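Local atomic coordinates of StAR-related lipid transfer protein 5 (Homo sapiens, PDB entry 2R55), a protein that may bind cholesterol or other sterols and take part in the intracellular transport of lipids through its START domain. Residues N67-E72 with V206-F211. Residues are numbered along the deposited sequence; the frame is centred on the assembly and turned at random.
Sequences NLYRGE and VVDSFF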
loop_
_atom_site.group_PDB
_atom_site.type_symbol
_atom_site.label_atom_id
_atom_site.label_comp_id
_atom_site.label_asym_id
_atom_site.label_seq_id
_atom_site.Cartn_x
_atom_site.Cartn_y
_atom_site.Cartn_z
ATOM N N ASN A 67 -8.323 -7.263 -8.988
ATOM C CA ASN A 67 -8.840 -5.909 -8.853
ATOM C C ASN A 67 -7.848 -4.905 -8.270
ATOM O O ASN A 67 -6.830 -5.285 -7.690
ATOM C CB ASN A 67 -10.106 -5.920 -7.998
ATOM C CG ASN A 67 -11.200 -6.837 -8.556
ATOM O OD1 ASN A 67 -11.510 -6.831 -9.751
ATOM N ND2 ASN A 67 -11.807 -7.607 -7.674
ATOM N N LEU A 68 -8.165 -3.621 -8.421
ATOM C CA LEU A 68 -7.454 -2.548 -7.744
ATOM C C LEU A 68 -8.416 -1.916 -6.765
ATOM O O LEU A 68 -9.566 -1.650 -7.119
ATOM C CB LEU A 68 -6.965 -1.518 -8.773
ATOM C CG LEU A 68 -6.514 -0.100 -8.413
ATOM C CD1 LEU A 68 -5.251 -0.088 -7.557
ATOM C CD2 LEU A 68 -6.313 0.758 -9.693
ATOM N N TYR A 69 -7.937 -1.656 -5.548
ATOM C CA TYR A 69 -8.754 -1.132 -4.450
ATOM C C TYR A 69 -8.314 0.275 -4.056
ATOM O O TYR A 69 -7.109 0.565 -4.002
ATOM C CB TYR A 69 -8.695 -2.074 -3.226
ATOM C CG TYR A 69 -9.447 -3.362 -3.450
ATOM C CD1 TYR A 69 -8.807 -4.489 -3.973
ATOM C CD2 TYR A 69 -10.808 -3.449 -3.169
ATOM C CE1 TYR A 69 -9.513 -5.680 -4.212
ATOM C CE2 TYR A 69 -11.525 -4.633 -3.397
ATOM C CZ TYR A 69 -10.869 -5.739 -3.918
ATOM O OH TYR A 69 -11.578 -6.886 -4.150
ATOM N N ARG A 70 -9.291 1.135 -3.770
ATOM C CA ARG A 70 -9.053 2.530 -3.493
ATOM C C ARG A 70 -9.693 2.909 -2.161
ATOM O O ARG A 70 -10.912 2.780 -1.979
ATOM C CB ARG A 70 -9.651 3.365 -4.621
ATOM C CG ARG A 70 -9.602 4.899 -4.433
ATOM C CD ARG A 70 -10.737 5.543 -5.191
ATOM N NE ARG A 70 -10.462 6.927 -5.551
ATOM C CZ ARG A 70 -10.619 7.965 -4.732
ATOM N NH1 ARG A 70 -11.031 7.787 -3.473
ATOM N NH2 ARG A 70 -10.338 9.188 -5.167
ATOM N N GLY A 71 -8.853 3.358 -1.238
ATOM C CA GLY A 71 -9.298 3.844 0.057
ATOM C C GLY A 71 -9.179 5.357 0.117
ATOM O O GLY A 71 -8.175 5.928 -0.317
ATOM N N GLU A 72 -10.207 6.005 0.641
ATOM C CA GLU A 72 -10.152 7.439 0.871
ATOM C C GLU A 72 -10.692 7.778 2.263
ATOM O O GLU A 72 -11.701 7.211 2.722
ATOM C CB GLU A 72 -10.887 8.206 -0.239
ATOM C CG GLU A 72 -11.120 9.697 0.038
ATOM C CD GLU A 72 -11.122 10.566 -1.226
ATOM O OE1 GLU A 72 -11.583 10.100 -2.305
ATOM O OE2 GLU A 72 -10.648 11.725 -1.130
ATOM N N VAL A 206 -12.973 -15.744 -1.605
ATOM C CA VAL A 206 -12.090 -15.559 -0.458
ATOM C C VAL A 206 -11.421 -14.210 -0.605
ATOM O O VAL A 206 -11.590 -13.333 0.242
ATOM C CB VAL A 206 -11.021 -16.682 -0.354
ATOM C CG1 VAL A 206 -9.869 -16.265 0.559
ATOM C CG2 VAL A 206 -11.650 -17.994 0.120
ATOM N N VAL A 207 -10.681 -14.053 -1.697
ATOM C CA VAL A 207 -9.953 -12.811 -2.002
ATOM C C VAL A 207 -10.886 -11.572 -2.038
ATOM O O VAL A 207 -10.578 -10.536 -1.428
ATOM C CB VAL A 207 -9.153 -12.952 -3.340
ATOM C CG1 VAL A 207 -8.461 -11.647 -3.717
ATOM C CG2 VAL A 207 -8.143 -14.094 -3.255
ATOM N N ASP A 208 -12.025 -11.702 -2.726
ATOM C CA ASP A 208 -13.004 -10.624 -2.836
ATOM C C ASP A 208 -13.581 -10.131 -1.497
ATOM O O ASP A 208 -13.980 -8.973 -1.377
ATOM C CB ASP A 208 -14.122 -11.002 -3.810
ATOM C CG ASP A 208 -13.690 -10.927 -5.280
ATOM O OD1 ASP A 208 -12.511 -10.618 -5.566
ATOM O OD2 ASP A 208 -14.546 -11.181 -6.157
ATOM N N SER A 209 -13.618 -10.990 -0.489
ATOM C CA SER A 209 -14.110 -10.570 0.827
ATOM C C SER A 209 -13.021 -9.847 1.613
ATOM O O SER A 209 -13.283 -8.853 2.311
ATOM C CB SER A 209 -14.613 -11.776 1.629
ATOM O OG SER A 209 -15.341 -12.659 0.796
ATOM N N PHE A 210 -11.801 -10.358 1.486
ATOM C CA PHE A 210 -10.685 -9.921 2.297
ATOM C C PHE A 210 -10.333 -8.452 2.073
ATOM O O PHE A 210 -10.358 -7.667 2.994
ATOM C CB PHE A 210 -9.473 -10.840 2.054
ATOM C CG PHE A 210 -8.199 -10.353 2.678
ATOM C CD1 PHE A 210 -7.971 -10.503 4.042
ATOM C CD2 PHE A 210 -7.223 -9.729 1.895
ATOM C CE1 PHE A 210 -6.785 -10.036 4.619
ATOM C CE2 PHE A 210 -6.033 -9.255 2.462
ATOM C CZ PHE A 210 -5.815 -9.411 3.818
ATOM N N PHE A 211 -10.012 -8.093 0.841
ATOM C CA PHE A 211 -9.503 -6.755 0.527
ATOM C C PHE A 211 -10.315 -5.536 0.979
ATOM O O PHE A 211 -9.750 -4.680 1.653
ATOM C CB PHE A 211 -9.110 -6.657 -0.938
ATOM C CG PHE A 211 -7.851 -7.365 -1.239
ATOM C CD1 PHE A 211 -6.667 -6.969 -0.614
ATOM C CD2 PHE A 211 -7.838 -8.450 -2.106
ATOM C CE1 PHE A 211 -5.486 -7.628 -0.860
ATOM C CE2 PHE A 211 -6.661 -9.114 -2.366
ATOM C CZ PHE A 211 -5.475 -8.706 -1.734
#
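Tyr69 lays one face of its ring under the CB methylene of Phe211, and this overlap pins the C-terminal helix 204-227 to the curved sheet of the START helix-grip fold. In that fold a long C-terminal helix lies over a curved beta sheet around what is, in START domains, the lipid-binding cavity, and the pair is a worked example of how a strand residue can receive a helix side chain at its root. The Phe211 CB atom stands over the face of the Tyr69 ring, 3.6 Å from its centroid, a CH-pi contact displaced toward the rim, where CB comes 3.4 Å from Tyr69 CE1. Because Phe211 CG sits beside its own backbone N (chi1 -74°), its ring leads off from this point instead of stacking; the two rings meet obliquely, their planes 31° apart, and Phe211 goes on to touch Thr196 of strand 188-197. The backbone of Tyr69 pairs with Phe194 of the same strand, and its side chain also touches Trp58. An alanine in place of Tyr69 would take away the aromatic face beneath Phe211 CB and is likely to open a gap between strand and helix. Farther along strand 67-75, Arg70 and Glu72, without contact to the helix segment, form a salt bridge in which Arg70 NH1 reaches Glu72 OE1 at 2.6 Å. Three residues before Phe211, Asp208 makes no hydrogen bond to the strand segment: its OD1 lies 4.1 Å from Tyr69 OH and 3.7 Å from Asn67 ND2, with amide and carboxylate planes 30° apart.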